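Local structure of hydrolase (Thermococcus thioreducens, 6IAH) at residues A[10-15]-A[150-155]; A[187-192]-A[208-213]; A[20-25]-A[61-66]; A[108-113]-A[157-162]; A[193-198]-A[230-235]. The protein is a magnesium-binding phosphatase of the haloacid dehalogenase superfamily that acts on diverse substrates, probably including phosphoglycolate. All coordinates share one frame; numbering follows the deposited sequence. Where two conformers were deposited one is given.

Contact 1 (A[10-15]-A[150-155]); sequences VLIDVR and TGRSAL
Arg152 carries this contact, sending its guanidinium group out from the segment after strand 145-149 to meet Ile12 and Val14 beside the metal site of a HAD-type Rossmannoid fold. The apolar contacts use two sides of one flat group. Ile12 lays CD1 over a face of the guanidinium, near its rim and 4.2 Å from Arg152 NH2, the two side chains crossing at about a right angle. Val14 comes in the plane of the group instead, its CG1 at the edge, and the two side chains run past each other in opposite directions. Arg152 spans the gap because its chain is extended from CG to NE (chi2 174°, chi3 -179°).

The polar contacts of the guanidinium lie beyond the two segments. NE pairs with Asp8, a ligand of the bound magnesium, NH2 forms a salt bridge with Glu128, and NH1 donates to the carbonyl oxygen of Glu156. With all three nitrogens engaged, the group has little freedom to turn, and Arg152 is placed as a second-shell partner of a metal-binding carboxylate. Two local features shape the backbone here: the side chain of Ser153 caps the N-terminus of helix 154-164, and an ST turn precedes it, in which Arg152 N donates to Thr150 OG1 over 3.2 Å at a nearly straight 167°.

Contact 2 (A[187-192]-A[208-213]); sequences ELVRGE and ENYRGK
Val189 meets Tyr210 at the end of helix 183-189, where the chain turns back toward strand 194-198 of the parallel sheet. Two residues earlier, Glu187 lies away from the interface and forms a salt bridge within its own segment, OE2 to Arg190 NH2 at 3.1 Å, through a hydrogen bond of weak geometry. Val189 supplies the apolar contact. Its chi1 of -53° sets CG1 anti to the carbonyl carbon and puts CG2 between the backbone N and the carbonyl carbon; from there CG2 comes 3.5 Å from Tyr210 OH and 4.0 Å from Tyr210 CZ, approaching the ring obliquely. Arg190 then leaves the helix with positive phi, and a type I' turn from Val189 to Glu192 closes with a backbone bond from Glu192 N to Val189 O. Gly191, also at positive phi, a conformation that favours glycine, passes its backbone N within 3.5 Å of Tyr210 OH, a contact without a hydrogen bond. Glu192 finishes the segment through water: its carbonyl oxygen accepts from a water at 2.6 Å, and that water lies 2.7 Å from Tyr210 OH. Beyond the two segments, the Tyr210 ring meets Phe217 edge-to-face and also touches Tyr214. The phenol is thus used in two ways, so the buried Tyr210 keeps a polar partner at its hydroxyl while its ring lies among apolar and aromatic groups.

Contact 3 (A[20-25]-A[61-66]); sequences EATKLT and EALILF
Leu63 reaches across to Thr22 and makes the closer of two slight contacts between helix 56-68 and helix 17-32, the one between methyl groups. Its CD1 lies 3.8 Å from Thr22 CG2, and the two side chains cross at about a right angle. Thr22 can offer a methyl here because, with OG1 beside the backbone N (chi1 -61°), CG2 is left anti to it; OG1 turns back to its own helix and bonds to the carbonyl oxygen of Tyr18. One residue on, Ile64 extends CD1 to 4.5 Å from Thr25 O, a loose approach to backbone. Thr25 keeps its own hydroxyl occupied as well: OG1 donates to Ala21 O at 2.6 Å, on the opposite face of that carbonyl from Thr25 N. With both hydroxyls spent inside helix 17-32, only carbon is presented at the closest approach. These helices form an insertion consistent with the helical cap of HAD phosphatases, in which Phe105 of helix 100-110 touches Thr22 and Thr25, and helix 85-92 packs against Ala62 and Phe66.

Contact 4 (A[108-113]-A[157-162]); sequences FYLGRE and MELAER
Arg162 grips the carboxylate of Glu113 end-on, NH1 to OE2 at 3.0 Å and NH2 to OE1 at 3.1 Å. Both oxygens lie near the guanidinium plane, yet the donors arrive from above the carboxylate, and the two planes stand 71° apart; this is a two-pronged salt bridge without coplanar groups. A second acid holds the arginine from its own helix: Arg162 NE donates to Glu158 OE2 at 2.8 Å, almost straight at 178°, so Glu113, Glu158 and Arg162 form one network. Both acids have a second conformer, so this network may be only partly occupied. Glu113 gets there by a bend at chi2 (-64°). Beneath the ion pair, Leu159 sets CD2 over the centre of the Arg162 guanidinium, 3.7 Å above its plane, and 4.2 Å from Glu113 CG. Deeper still, Leu159 CD1 meets Leu110 CD2 at 3.7 Å. A salt-bridge network near the surface, over a leucine contact, thus joins helix 154-164 of the HAD core to the end of helix 100-110 in what is probably the helical cap, bridging core and cap.

Contact 5 (A[193-198]-A[230-235]); sequences PGVYIG and NEFLEN
Phe232 holds CG opposite its backbone N (chi1 179°), which carries the ring from helix 229-239 toward strand 194-198, and Ile197 folds its own chain (chi2 -51°) to bring CD1 over that ring. The result is a CH-pi contact: Ile197 CD1 sits 3.8 Å from the centroid of the Phe232 ring, 14° off the normal. Val195, two residues earlier on the same side of the strand, points CG1 at the far end of the ring, 3.8 Å from Phe232 CZ and in an oblique approach. Ile3 and Val220, from the strands flanking 194-198, also touch the phenylalanine, so the ring lies across three neighbouring strands, out to the edge strand 218-221. Were Phe232 replaced by alanine, Ile197 CD1 and Val195 CG1 would probably lose their partner and a gap would be likely to open between helix and sheet. No hydrogen bond crosses between the segments; within them helix and strand meet through carbon contacts, one of them directed at an aromatic face.

The five contacts illustrate how chemistry follows position in a fold. Contact 1, nearest the centre of the chain, is buried and places an arginine whose charge is answered by acids, one of them a magnesium ligand. Contact 4 shares helix 154-164 with it, touching through Ile12 and Ala160, but its charges are paired near the surface. Contact 5 packs a helix on strand 194-198 and is wholly apolar; contact 2 joins the two helices that precede and follow that strand in the chain, mixing an apolar touch with a water bridge. Contact 3, buried among helices, lies about 37 Å from contact 2 between centres, on the opposite side of the chain's centre; Phe108 connects it with contact 4.

Contact 1 (A[10-15]-A[150-155])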
# COMPACT_ATOMS: atom_id res chain seq x y z
N VAL A 10 0.58 9.70 -0.51
CA VAL A 10 1.45 10.87 -0.60
C VAL A 10 1.57 11.31 -2.07
O VAL A 10 1.12 12.41 -2.42
CB VAL A 10 2.86 10.57 -0.02
CG1 VAL A 10 3.83 11.69 -0.31
CG2 VAL A 10 2.78 10.33 1.49
N LEU A 11 2.21 10.50 -2.93
CA LEU A 11 2.27 10.82 -4.37
C LEU A 11 1.01 10.42 -5.13
O LEU A 11 0.70 11.05 -6.14
CB LEU A 11 3.47 10.16 -5.04
CG LEU A 11 4.80 10.50 -4.36
CD1 LEU A 11 5.99 9.73 -4.97
CD2 LEU A 11 5.11 11.99 -4.36
N ILE A 12 0.37 9.31 -4.71
CA ILE A 12 -0.77 8.70 -5.43
C ILE A 12 -1.91 8.47 -4.45
O ILE A 12 -1.69 7.94 -3.32
CB ILE A 12 -0.37 7.34 -6.05
CG1 ILE A 12 0.62 7.60 -7.21
CG2 ILE A 12 -1.58 6.62 -6.62
CD1 ILE A 12 1.25 6.35 -7.78
N ASP A 13 -3.11 8.87 -4.87
CA ASP A 13 -4.34 8.56 -4.13
C ASP A 13 -4.77 7.21 -4.68
O ASP A 13 -5.16 7.12 -5.88
CB ASP A 13 -5.40 9.60 -4.41
CG ASP A 13 -6.75 9.31 -3.76
OD1 ASP A 13 -7.04 8.25 -3.18
OD2 ASP A 13 -7.59 10.22 -3.87
N VAL A 14 -4.72 6.18 -3.84
CA VAL A 14 -5.05 4.83 -4.27
C VAL A 14 -6.48 4.64 -3.95
O VAL A 14 -6.83 3.58 -3.38
CB VAL A 14 -4.18 3.72 -3.65
CG1 VAL A 14 -2.74 3.92 -4.13
CG2 VAL A 14 -4.24 3.65 -2.12
N ARG A 15 -7.25 5.71 -4.26
CA ARG A 15 -8.73 5.79 -4.37
C ARG A 15 -9.39 4.41 -4.10
O ARG A 15 -10.07 3.77 -4.89
CB ARG A 15 -9.13 6.47 -5.71
CG ARG A 15 -9.32 8.04 -5.67
CD ARG A 15 -10.15 8.59 -6.85
NE ARG A 15 -11.23 7.66 -7.26
CZ ARG A 15 -11.33 6.95 -8.41
NH1 ARG A 15 -10.48 7.07 -9.45
NH2 ARG A 15 -12.37 6.12 -8.54
N THR A 150 8.91 2.39 -0.59
CA THR A 150 7.50 2.01 -0.75
C THR A 150 7.31 0.52 -0.51
O THR A 150 8.17 -0.27 -0.80
CB THR A 150 6.98 2.46 -2.14
OG1 THR A 150 5.59 2.15 -2.33
CG2 THR A 150 7.75 1.86 -3.24
N GLY A 151 6.13 0.15 -0.03
CA GLY A 151 5.73 -1.25 0.05
C GLY A 151 5.38 -1.86 -1.31
O GLY A 151 5.21 -3.08 -1.40
N ARG A 152 5.30 -1.02 -2.34
CA ARG A 152 5.07 -1.50 -3.70
C ARG A 152 6.24 -2.40 -4.16
O ARG A 152 7.37 -2.18 -3.77
CB ARG A 152 4.88 -0.32 -4.68
CG ARG A 152 3.47 0.32 -4.68
CD ARG A 152 3.42 1.59 -5.57
NE ARG A 152 2.07 2.19 -5.52
CZ ARG A 152 1.17 2.13 -6.47
NH1 ARG A 152 1.45 1.55 -7.66
NH2 ARG A 152 -0.05 2.68 -6.21
N SER A 153 5.93 -3.40 -5.00
CA SER A 153 6.93 -4.16 -5.75
C SER A 153 7.46 -3.30 -6.86
O SER A 153 6.83 -2.31 -7.18
CB SER A 153 6.28 -5.42 -6.39
OG SER A 153 5.29 -5.04 -7.32
N ALA A 154 8.60 -3.69 -7.43
CA ALA A 154 9.13 -3.10 -8.64
C ALA A 154 8.08 -2.92 -9.77
O ALA A 154 8.00 -1.87 -10.37
CB ALA A 154 10.31 -3.89 -9.14
N LEU A 155 7.28 -3.94 -10.03
CA LEU A 155 6.26 -3.83 -11.06
C LEU A 155 5.26 -2.77 -10.68
O LEU A 155 4.85 -1.97 -11.51
CB LEU A 155 5.52 -5.17 -11.19
CG LEU A 155 4.48 -5.30 -12.30
CD1 LEU A 155 4.51 -6.72 -12.87
CD2 LEU A 155 3.07 -4.97 -11.85

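Contact 2 (A[187-192]-A[208-213])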
# COMPACT_ATOMS: atom_id res chain seq x y z
N GLU A 187 19.57 2.47 3.14
CA GLU A 187 19.83 2.00 1.78
C GLU A 187 19.92 3.13 0.76
O GLU A 187 20.79 3.12 -0.10
CB GLU A 187 18.72 1.02 1.35
CG GLU A 187 19.00 0.24 0.06
CD GLU A 187 20.36 -0.45 0.08
OE1 GLU A 187 20.85 -0.75 1.21
OE2 GLU A 187 20.95 -0.63 -1.03
N LEU A 188 18.98 4.07 0.83
CA LEU A 188 18.94 5.19 -0.07
C LEU A 188 19.93 6.28 0.32
O LEU A 188 20.72 6.71 -0.51
CB LEU A 188 17.55 5.83 -0.09
CG LEU A 188 16.49 5.39 -1.07
CD1 LEU A 188 15.41 6.45 -1.05
CD2 LEU A 188 17.11 5.19 -2.45
N VAL A 189 19.82 6.79 1.55
CA VAL A 189 20.47 8.04 1.92
C VAL A 189 21.88 7.86 2.47
O VAL A 189 22.65 8.78 2.43
CB VAL A 189 19.61 8.93 2.82
CG1 VAL A 189 18.22 9.15 2.19
CG2 VAL A 189 19.43 8.37 4.25
N ARG A 190 22.21 6.68 3.01
CA ARG A 190 23.55 6.41 3.55
C ARG A 190 24.11 7.52 4.50
O ARG A 190 25.22 7.96 4.38
CB ARG A 190 24.48 6.16 2.38
CG ARG A 190 24.04 5.04 1.44
CD ARG A 190 24.17 3.66 2.09
NE ARG A 190 23.58 2.58 1.28
CZ ARG A 190 24.24 1.76 0.45
NH1 ARG A 190 25.55 1.88 0.25
NH2 ARG A 190 23.57 0.82 -0.21
N GLY A 191 23.27 8.01 5.40
CA GLY A 191 23.64 9.02 6.38
C GLY A 191 23.60 10.47 5.94
O GLY A 191 23.94 11.34 6.71
N GLU A 192 23.22 10.75 4.71
CA GLU A 192 23.13 12.10 4.23
C GLU A 192 21.78 12.62 4.73
O GLU A 192 20.83 11.84 4.94
CB GLU A 192 23.17 12.20 2.71
CG GLU A 192 24.39 11.59 2.04
CD GLU A 192 24.18 11.36 0.55
OE1 GLU A 192 23.23 11.90 -0.05
OE2 GLU A 192 24.98 10.62 -0.04
N GLU A 208 11.37 7.54 13.15
CA GLU A 208 11.80 7.33 14.59
C GLU A 208 12.85 6.22 14.70
O GLU A 208 13.89 6.39 15.36
CB GLU A 208 10.62 7.03 15.47
CG GLU A 208 9.75 8.24 15.76
CD GLU A 208 8.30 7.92 16.20
OE1 GLU A 208 7.91 6.78 16.46
OE2 GLU A 208 7.50 8.86 16.29
N ASN A 209 12.63 5.09 14.00
CA ASN A 209 13.63 4.01 14.02
C ASN A 209 14.95 4.40 13.40
O ASN A 209 16.04 3.92 13.80
CB ASN A 209 13.12 2.75 13.30
CG ASN A 209 12.00 2.05 14.07
OD1 ASN A 209 11.89 2.15 15.30
ND2 ASN A 209 11.15 1.35 13.34
N TYR A 210 14.89 5.22 12.36
CA TYR A 210 16.12 5.66 11.70
C TYR A 210 16.95 6.55 12.63
O TYR A 210 18.21 6.43 12.74
CB TYR A 210 15.76 6.43 10.38
CG TYR A 210 17.01 6.79 9.60
CD1 TYR A 210 17.60 5.89 8.72
CD2 TYR A 210 17.61 8.06 9.75
CE1 TYR A 210 18.76 6.21 8.02
CE2 TYR A 210 18.74 8.42 9.05
CZ TYR A 210 19.32 7.49 8.18
OH TYR A 210 20.47 7.82 7.50
N ARG A 211 16.23 7.45 13.27
CA ARG A 211 16.82 8.33 14.30
C ARG A 211 17.41 7.50 15.42
O ARG A 211 18.49 7.80 15.91
CB ARG A 211 15.79 9.30 14.87
CG ARG A 211 15.45 10.45 13.94
CD ARG A 211 14.41 11.33 14.57
NE ARG A 211 13.65 12.05 13.55
CZ ARG A 211 12.33 12.15 13.50
NH1 ARG A 211 11.54 11.58 14.42
NH2 ARG A 211 11.79 12.87 12.52
N GLY A 212 16.72 6.43 15.81
CA GLY A 212 17.24 5.55 16.85
C GLY A 212 18.53 4.84 16.45
O GLY A 212 19.44 4.71 17.25
N LYS A 213 18.61 4.40 15.20
CA LYS A 213 19.71 3.54 14.74
C LYS A 213 20.84 4.28 14.06
O LYS A 213 22.02 3.94 14.25
CB LYS A 213 19.17 2.46 13.79
CG LYS A 213 20.15 1.32 13.52
CD LYS A 213 19.45 0.20 12.80
CE LYS A 213 20.44 -0.79 12.22
NZ LYS A 213 20.90 -1.68 13.30
O HOH W 1 20.69 10.54 7.19

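Contact 3 (A[20-25]-A[61-66])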
# COMPACT_ATOMS: atom_id res chain seq x y z
N GLU A 20 -11.30 -2.15 -3.28
CA GLU A 20 -12.27 -2.71 -4.23
C GLU A 20 -11.73 -4.02 -4.84
O GLU A 20 -12.50 -4.91 -5.13
CB GLU A 20 -12.64 -1.69 -5.31
CG GLU A 20 -13.70 -2.14 -6.32
CD GLU A 20 -15.13 -2.02 -5.80
OE1 GLU A 20 -15.33 -1.52 -4.68
OE2 GLU A 20 -16.04 -2.44 -6.52
N ALA A 21 -10.42 -4.16 -5.01
CA ALA A 21 -9.91 -5.43 -5.46
C ALA A 21 -10.13 -6.55 -4.43
O ALA A 21 -10.45 -7.69 -4.82
CB ALA A 21 -8.41 -5.28 -5.81
N THR A 22 -10.01 -6.22 -3.14
CA THR A 22 -10.25 -7.14 -2.07
C THR A 22 -11.75 -7.55 -2.08
O THR A 22 -12.12 -8.73 -2.07
CB THR A 22 -9.80 -6.54 -0.73
OG1 THR A 22 -8.36 -6.26 -0.79
CG2 THR A 22 -10.09 -7.47 0.45
N LYS A 23 -12.60 -6.54 -2.16
CA LYS A 23 -14.03 -6.79 -2.25
C LYS A 23 -14.43 -7.66 -3.44
O LYS A 23 -15.04 -8.68 -3.25
CB LYS A 23 -14.75 -5.45 -2.33
CG LYS A 23 -16.25 -5.55 -2.52
CD LYS A 23 -16.78 -4.24 -3.10
CE LYS A 23 -18.21 -3.99 -2.70
NZ LYS A 23 -19.20 -4.77 -3.44
N LEU A 24 -14.03 -7.32 -4.64
CA LEU A 24 -14.36 -8.11 -5.79
C LEU A 24 -13.79 -9.53 -5.77
O LEU A 24 -14.43 -10.50 -6.20
CB LEU A 24 -13.93 -7.41 -7.09
CG LEU A 24 -14.57 -6.05 -7.36
CD1 LEU A 24 -13.99 -5.55 -8.68
CD2 LEU A 24 -16.10 -6.14 -7.40
N THR A 25 -12.56 -9.67 -5.31
CA THR A 25 -12.00 -11.02 -5.16
C THR A 25 -12.81 -11.91 -4.19
O THR A 25 -13.11 -13.04 -4.50
CB THR A 25 -10.58 -10.91 -4.62
OG1 THR A 25 -9.85 -10.14 -5.57
CG2 THR A 25 -10.00 -12.24 -4.35
N GLU A 61 -8.97 -13.85 1.64
CA GLU A 61 -9.26 -15.17 2.18
C GLU A 61 -10.05 -15.20 3.48
O GLU A 61 -11.03 -15.95 3.60
CB GLU A 61 -7.95 -16.00 2.35
CG GLU A 61 -8.21 -17.41 2.82
CD GLU A 61 -6.84 -18.18 3.01
OE1 GLU A 61 -5.83 -17.64 2.61
OE2 GLU A 61 -6.83 -19.29 3.56
N ALA A 62 -9.64 -14.35 4.41
CA ALA A 62 -10.31 -14.16 5.66
C ALA A 62 -11.77 -13.74 5.41
O ALA A 62 -12.64 -14.30 5.98
CB ALA A 62 -9.59 -13.11 6.49
N LEU A 63 -11.96 -12.78 4.53
CA LEU A 63 -13.33 -12.25 4.29
C LEU A 63 -14.26 -13.22 3.65
O LEU A 63 -15.50 -13.19 3.90
CB LEU A 63 -13.26 -10.97 3.47
CG LEU A 63 -12.72 -9.77 4.26
CD1 LEU A 63 -12.35 -8.70 3.30
CD2 LEU A 63 -13.71 -9.26 5.31
N ILE A 64 -13.71 -14.07 2.81
CA ILE A 64 -14.45 -15.16 2.15
C ILE A 64 -15.00 -16.14 3.17
O ILE A 64 -16.23 -16.40 3.25
CB ILE A 64 -13.60 -15.91 1.10
CG1 ILE A 64 -13.29 -15.00 -0.06
CG2 ILE A 64 -14.35 -17.15 0.58
CD1 ILE A 64 -12.13 -15.51 -0.91
N LEU A 65 -14.11 -16.62 4.01
CA LEU A 65 -14.48 -17.56 5.07
C LEU A 65 -15.45 -16.91 6.02
O LEU A 65 -16.49 -17.50 6.35
CB LEU A 65 -13.26 -18.16 5.79
CG LEU A 65 -12.39 -19.10 4.87
CD1 LEU A 65 -11.01 -19.42 5.46
CD2 LEU A 65 -13.09 -20.41 4.58
N PHE A 66 -15.17 -15.66 6.41
CA PHE A 66 -16.06 -15.01 7.39
C PHE A 66 -17.46 -14.87 6.79
O PHE A 66 -18.44 -15.10 7.49
CB PHE A 66 -15.59 -13.59 7.75
CG PHE A 66 -14.38 -13.52 8.69
CD1 PHE A 66 -13.73 -14.63 9.13
CD2 PHE A 66 -13.95 -12.27 9.17
CE1 PHE A 66 -12.62 -14.54 10.00
CE2 PHE A 66 -12.87 -12.18 10.07
CZ PHE A 66 -12.20 -13.32 10.44

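Contact 4 (A[108-113]-A[157-162])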
# COMPACT_ATOMS: atom_id res chain seq x y z
N PHE A 108 -8.13 -8.76 -11.05
CA PHE A 108 -8.96 -7.59 -10.75
C PHE A 108 -8.09 -6.31 -10.60
O PHE A 108 -8.45 -5.25 -11.11
CB PHE A 108 -9.79 -7.78 -9.48
CG PHE A 108 -11.01 -8.61 -9.66
CD1 PHE A 108 -11.95 -8.31 -10.64
CD2 PHE A 108 -11.27 -9.70 -8.81
CE1 PHE A 108 -13.10 -9.10 -10.78
CE2 PHE A 108 -12.40 -10.48 -8.96
CZ PHE A 108 -13.32 -10.17 -9.92
N TYR A 109 -6.92 -6.43 -9.95
CA TYR A 109 -6.12 -5.24 -9.64
C TYR A 109 -5.29 -4.83 -10.87
O TYR A 109 -5.29 -3.65 -11.23
CB TYR A 109 -5.22 -5.45 -8.38
CG TYR A 109 -4.40 -4.20 -8.09
CD1 TYR A 109 -4.99 -3.06 -7.56
CD2 TYR A 109 -3.03 -4.15 -8.43
CE1 TYR A 109 -4.27 -1.89 -7.33
CE2 TYR A 109 -2.30 -3.00 -8.20
CZ TYR A 109 -2.89 -1.89 -7.66
OH TYR A 109 -2.12 -0.77 -7.49
N LEU A 110 -4.57 -5.80 -11.47
CA LEU A 110 -3.72 -5.57 -12.59
C LEU A 110 -4.40 -5.64 -13.98
O LEU A 110 -3.94 -4.98 -14.89
CB LEU A 110 -2.51 -6.51 -12.58
CG LEU A 110 -1.57 -6.40 -11.38
CD1 LEU A 110 -0.48 -7.44 -11.57
CD2 LEU A 110 -0.93 -5.02 -11.31
N GLY A 111 -5.45 -6.45 -14.13
CA GLY A 111 -6.14 -6.57 -15.40
C GLY A 111 -5.21 -7.03 -16.48
O GLY A 111 -4.43 -7.96 -16.25
N ARG A 112 -5.16 -6.28 -17.58
CA ARG A 112 -4.33 -6.68 -18.71
C ARG A 112 -2.84 -6.60 -18.44
O ARG A 112 -2.07 -7.20 -19.22
CB ARG A 112 -4.67 -5.91 -19.97
CG ARG A 112 -6.12 -6.12 -20.40
CD ARG A 112 -6.40 -5.22 -21.57
NE ARG A 112 -7.63 -5.60 -22.25
CZ ARG A 112 -8.18 -4.91 -23.24
NH1 ARG A 112 -7.64 -3.78 -23.62
NH2 ARG A 112 -9.28 -5.33 -23.80
N GLU A 113 -2.44 -5.89 -17.38
CA GLU A 113 -1.03 -5.86 -16.97
C GLU A 113 -0.56 -7.19 -16.39
O GLU A 113 0.65 -7.39 -16.19
CB GLU A 113 -0.75 -4.75 -15.95
CG GLU A 113 -0.97 -3.30 -16.43
CD GLU A 113 -0.06 -2.85 -17.55
OE1 GLU A 113 1.18 -3.21 -17.55
OE2 GLU A 113 -0.56 -2.11 -18.42
N MET A 157 5.73 -0.30 -8.74
CA MET A 157 6.42 0.96 -8.77
C MET A 157 6.49 1.54 -10.22
O MET A 157 6.30 2.75 -10.43
CB MET A 157 7.83 0.79 -8.14
CG MET A 157 8.53 2.09 -7.81
SD MET A 157 7.56 3.35 -6.85
CE MET A 157 8.21 4.79 -7.62
N GLU A 158 6.73 0.67 -11.21
CA GLU A 158 6.61 1.07 -12.61
C GLU A 158 5.20 1.63 -12.90
O GLU A 158 5.08 2.66 -13.57
CB GLU A 158 6.93 -0.09 -13.55
CG GLU A 158 7.22 0.34 -14.99
CD GLU A 158 5.98 0.43 -15.84
OE1 GLU A 158 5.08 -0.43 -15.66
OE2 GLU A 158 5.89 1.35 -16.70
N LEU A 159 4.17 0.95 -12.41
CA LEU A 159 2.78 1.48 -12.53
C LEU A 159 2.61 2.87 -11.88
O LEU A 159 1.96 3.76 -12.46
CB LEU A 159 1.73 0.52 -11.92
CG LEU A 159 1.69 -0.92 -12.48
CD1 LEU A 159 0.66 -1.74 -11.72
CD2 LEU A 159 1.42 -0.90 -13.97
N ALA A 160 3.16 3.04 -10.67
CA ALA A 160 3.13 4.33 -10.01
C ALA A 160 3.79 5.44 -10.85
O ALA A 160 3.24 6.52 -10.95
CB ALA A 160 3.79 4.24 -8.67
N GLU A 161 4.97 5.14 -11.41
CA GLU A 161 5.60 6.05 -12.34
C GLU A 161 4.75 6.44 -13.56
O GLU A 161 4.81 7.57 -14.01
CB GLU A 161 6.92 5.50 -12.82
CG GLU A 161 7.89 5.43 -11.69
CD GLU A 161 9.16 4.69 -12.06
OE1 GLU A 161 9.12 3.81 -12.95
OE2 GLU A 161 10.19 5.01 -11.47
N ARG A 162 3.91 5.53 -14.05
CA ARG A 162 2.93 5.86 -15.08
C ARG A 162 1.87 6.80 -14.58
O ARG A 162 1.52 7.78 -15.26
CB ARG A 162 2.26 4.61 -15.63
CG ARG A 162 3.26 3.67 -16.34
CD ARG A 162 2.42 2.55 -16.94
NE ARG A 162 3.14 1.32 -17.08
CZ ARG A 162 2.54 0.16 -17.38
NH1 ARG A 162 1.25 0.11 -17.66
NH2 ARG A 162 3.23 -0.91 -17.46

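Contact 5 (A[193-198]-A[230-235])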
# COMPACT_ATOMS: atom_id res chain seq x y z
N PRO A 193 21.70 13.94 4.90
CA PRO A 193 20.52 14.51 5.50
C PRO A 193 19.36 14.56 4.58
O PRO A 193 19.51 14.58 3.38
CB PRO A 193 20.92 15.93 5.81
CG PRO A 193 22.41 15.93 5.70
CD PRO A 193 22.72 14.97 4.64
N GLY A 194 18.20 14.71 5.16
CA GLY A 194 17.00 14.77 4.35
C GLY A 194 15.75 14.70 5.16
O GLY A 194 15.75 14.78 6.41
N VAL A 195 14.66 14.52 4.41
CA VAL A 195 13.34 14.39 4.96
C VAL A 195 12.57 13.24 4.27
O VAL A 195 12.76 13.01 3.06
CB VAL A 195 12.56 15.72 4.85
CG1 VAL A 195 12.46 16.21 3.41
CG2 VAL A 195 11.18 15.64 5.52
N TYR A 196 11.71 12.54 5.04
CA TYR A 196 10.80 11.55 4.53
C TYR A 196 9.42 12.12 4.64
O TYR A 196 9.06 12.58 5.70
CB TYR A 196 10.87 10.23 5.31
CG TYR A 196 10.13 9.10 4.64
CD1 TYR A 196 10.65 8.47 3.50
CD2 TYR A 196 8.88 8.67 5.09
CE1 TYR A 196 9.94 7.45 2.86
CE2 TYR A 196 8.18 7.63 4.48
CZ TYR A 196 8.69 7.03 3.36
OH TYR A 196 7.97 6.03 2.72
N ILE A 197 8.64 12.00 3.57
CA ILE A 197 7.21 12.45 3.52
C ILE A 197 6.30 11.23 3.52
O ILE A 197 6.34 10.46 2.55
CB ILE A 197 6.93 13.26 2.24
CG1 ILE A 197 8.05 14.25 1.90
CG2 ILE A 197 5.54 13.91 2.31
CD1 ILE A 197 8.47 15.15 3.02
N GLY A 198 5.50 11.06 4.61
CA GLY A 198 4.62 9.92 4.81
C GLY A 198 3.19 10.44 5.03
O GLY A 198 3.00 11.63 5.13
N ASN A 230 2.52 18.61 -2.50
CA ASN A 230 2.82 19.71 -3.45
C ASN A 230 3.12 20.96 -2.69
O ASN A 230 4.03 21.68 -3.06
CB ASN A 230 1.61 19.94 -4.40
CG ASN A 230 1.40 18.78 -5.33
OD1 ASN A 230 2.37 18.22 -5.88
ND2 ASN A 230 0.15 18.37 -5.51
N GLU A 231 2.37 21.22 -1.62
CA GLU A 231 2.67 22.38 -0.77
C GLU A 231 4.04 22.17 -0.14
O GLU A 231 4.86 23.10 -0.06
CB GLU A 231 1.62 22.55 0.30
CG GLU A 231 1.87 23.71 1.25
CD GLU A 231 0.68 23.87 2.17
OE1 GLU A 231 -0.35 24.33 1.65
OE2 GLU A 231 0.72 23.42 3.34
N PHE A 232 4.28 20.96 0.31
CA PHE A 232 5.61 20.65 0.79
C PHE A 232 6.71 20.97 -0.22
O PHE A 232 7.74 21.62 0.11
CB PHE A 232 5.73 19.20 1.26
CG PHE A 232 7.12 18.92 1.74
CD1 PHE A 232 7.51 19.38 2.99
CD2 PHE A 232 8.08 18.43 0.87
CE1 PHE A 232 8.78 19.22 3.43
CE2 PHE A 232 9.39 18.30 1.32
CZ PHE A 232 9.71 18.69 2.58
N LEU A 233 6.53 20.51 -1.45
CA LEU A 233 7.59 20.72 -2.46
C LEU A 233 7.76 22.18 -2.84
O LEU A 233 8.87 22.63 -3.02
CB LEU A 233 7.37 19.90 -3.72
CG LEU A 233 7.69 18.41 -3.53
CD1 LEU A 233 7.20 17.65 -4.74
CD2 LEU A 233 9.17 18.09 -3.29
N GLU A 234 6.67 22.92 -2.91
CA GLU A 234 6.73 24.33 -3.15
C GLU A 234 7.44 25.09 -2.03
O GLU A 234 8.28 25.93 -2.32
CB GLU A 234 5.32 24.89 -3.26
CG GLU A 234 4.72 24.57 -4.57
CD GLU A 234 3.28 25.03 -4.64
OE1 GLU A 234 2.62 25.11 -3.58
OE2 GLU A 234 2.86 25.33 -5.78
N ASN A 235 7.14 24.77 -0.77
CA ASN A 235 7.86 25.39 0.35
C ASN A 235 9.34 25.06 0.28
O ASN A 235 10.16 25.93 0.45
CB ASN A 235 7.33 24.91 1.69
CG ASN A 235 5.92 25.38 1.95
OD1 ASN A 235 5.42 26.26 1.28
ND2 ASN A 235 5.28 24.78 2.92